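Local coordinates for putative agmatinase (Clostridium difficile, PDB 3LHL), which probably hydrolyses agmatine to putrescine and urea, as a manganese-dependent member of the arginase family, at residues A[161-164]-A[165-169]. Numbering follows the deposited sequence.
Sequences GTKE and EFKFA
Thr-162, following the extended Gly-161, is the residue before helix 163-170, and Glu-165 lies in its first turn. Regular i to i+4 bonds follow: Lys-167 N donates to Lys-163 O and Phe-168 N to Glu-164 O (2.8 Å), whereas the bond from Phe-166 N to Thr-162 O is weak. At phi 160° and psi 170°, a side chain on Gly-161 would jam against the preceding carbonyl.

In this capping box Thr-162 is the N-cap; its chi1 of 65° sets OG1 between the backbone N and the carbonyl carbon, where it accepts a nearly straight bond from Glu-165 N (3.1 Å). Glu-165 crosses the threonine at about a right angle, and its OE1 takes Thr-162 N on the anti lone pair at 2.8 Å. A short hydroxyl and a longer carboxylate thus each satisfy the other's amide; the negative charge should also suit the helix N-terminus. Phe-166 presents its ring edge to Gly-161, CE2 lying 3.5 Å from Gly-161 O in the ring plane. On the exposed side, which suits long charged residues, the extended chains of Lys-163 and Lys-167 pack tightly, CE to CE 3.4 Å, while Glu-164 OE1 stays 4.0 Å from Lys-167 NZ, beyond a salt bridge, where it may partly offset both positive charges.

Glu-165 OE1 also salt-bridges Arg-127, and its side chain lies about 6 Å from that of the manganese ligand Asp-125. The helix is the crossover between parallel strands 153-158 and 176-179, with the apolar ring of Phe-166 packing on Met-177 and Ile-179 of the latter.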
loop_
_atom_site.group_PDB
_atom_site.type_symbol
_atom_site.label_atom_id
_atom_site.label_comp_id
_atom_site.label_asym_id
_atom_site.label_seq_id
_atom_site.Cartn_x
_atom_site.Cartn_y
_atom_site.Cartn_z
ATOM N N GLY A 161 -13.580 -12.640 1.775
ATOM C CA GLY A 161 -14.408 -11.730 2.551
ATOM C C GLY A 161 -15.810 -12.259 2.801
ATOM O O GLY A 161 -16.207 -13.267 2.224
ATOM N N THR A 162 -16.559 -11.586 3.669
ATOM C CA THR A 162 -17.932 -11.988 3.964
ATOM C C THR A 162 -18.800 -11.642 2.753
ATOM O O THR A 162 -18.426 -10.800 1.933
ATOM C CB THR A 162 -18.492 -11.221 5.175
ATOM O OG1 THR A 162 -18.578 -9.828 4.850
ATOM C CG2 THR A 162 -17.591 -11.403 6.396
ATOM N N LYS A 163 -19.959 -12.276 2.638
ATOM C CA LYS A 163 -20.834 -11.987 1.513
ATOM C C LYS A 163 -21.273 -10.515 1.534
ATOM O O LYS A 163 -21.395 -9.885 0.485
ATOM C CB LYS A 163 -22.071 -12.896 1.533
ATOM C CG LYS A 163 -22.976 -12.675 0.333
ATOM C CD LYS A 163 -24.186 -13.597 0.300
ATOM C CE LYS A 163 -24.885 -13.488 -1.061
ATOM N NZ LYS A 163 -26.163 -14.251 -1.153
ATOM N N GLU A 164 -21.501 -9.975 2.729
ATOM C CA GLU A 164 -21.927 -8.581 2.879
ATOM C C GLU A 164 -20.884 -7.615 2.322
ATOM O O GLU A 164 -21.226 -6.664 1.618
ATOM C CB GLU A 164 -22.180 -8.260 4.355
ATOM C CG GLU A 164 -23.155 -9.213 5.042
ATOM C CD GLU A 164 -24.613 -8.829 4.844
ATOM O OE1 GLU A 164 -25.032 -8.635 3.679
ATOM O OE2 GLU A 164 -25.338 -8.725 5.862
ATOM N N GLU A 165 -19.613 -7.859 2.640
ATOM C CA GLU A 165 -18.536 -7.001 2.154
ATOM C C GLU A 165 -18.544 -6.936 0.635
ATOM O O GLU A 165 -18.354 -5.876 0.053
ATOM C CB GLU A 165 -17.178 -7.511 2.635
ATOM C CG GLU A 165 -16.928 -7.321 4.121
ATOM C CD GLU A 165 -15.591 -7.890 4.550
ATOM O OE1 GLU A 165 -15.373 -9.106 4.355
ATOM O OE2 GLU A 165 -14.754 -7.125 5.078
ATOM N N PHE A 166 -18.762 -8.077 -0.007
ATOM C CA PHE A 166 -18.798 -8.120 -1.466
ATOM C C PHE A 166 -20.040 -7.413 -2.018
ATOM O O PHE A 166 -19.949 -6.686 -3.008
ATOM C CB PHE A 166 -18.731 -9.574 -1.947
ATOM C CG PHE A 166 -17.345 -10.162 -1.886
ATOM C CD1 PHE A 166 -16.383 -9.806 -2.827
ATOM C CD2 PHE A 166 -16.990 -11.048 -0.875
ATOM C CE1 PHE A 166 -15.092 -10.321 -2.761
ATOM C CE2 PHE A 166 -15.697 -11.568 -0.803
ATOM C CZ PHE A 166 -14.748 -11.203 -1.747
ATOM N N LYS A 167 -21.190 -7.625 -1.378
ATOM C CA LYS A 167 -22.435 -6.976 -1.798
ATOM C C LYS A 167 -22.258 -5.460 -1.741
ATOM O O LYS A 167 -22.666 -4.741 -2.652
ATOM C CB LYS A 167 -23.597 -7.358 -0.873
ATOM C CG LYS A 167 -24.194 -8.730 -1.097
ATOM C CD LYS A 167 -25.316 -8.987 -0.096
ATOM C CE LYS A 167 -25.945 -10.356 -0.294
ATOM N NZ LYS A 167 -26.910 -10.699 0.799
ATOM N N PHE A 168 -21.656 -4.994 -0.649
ATOM C CA PHE A 168 -21.408 -3.572 -0.429
ATOM C C PHE A 168 -20.785 -2.954 -1.672
ATOM O O PHE A 168 -21.123 -1.833 -2.059
ATOM C CB PHE A 168 -20.463 -3.381 0.766
ATOM C CG PHE A 168 -20.351 -1.955 1.240
ATOM C CD1 PHE A 168 -21.380 -1.366 1.969
ATOM C CD2 PHE A 168 -19.215 -1.203 0.959
ATOM C CE1 PHE A 168 -21.281 -0.045 2.415
ATOM C CE2 PHE A 168 -19.105 0.120 1.398
ATOM C CZ PHE A 168 -20.141 0.700 2.127
ATOM N N ALA A 169 -19.883 -3.697 -2.304
ATOM C CA ALA A 169 -19.208 -3.210 -3.499
ATOM C C ALA A 169 -19.897 -3.584 -4.808
ATOM O O ALA A 169 -20.120 -2.724 -5.658
ATOM C CB ALA A 169 -17.764 -3.708 -3.518
#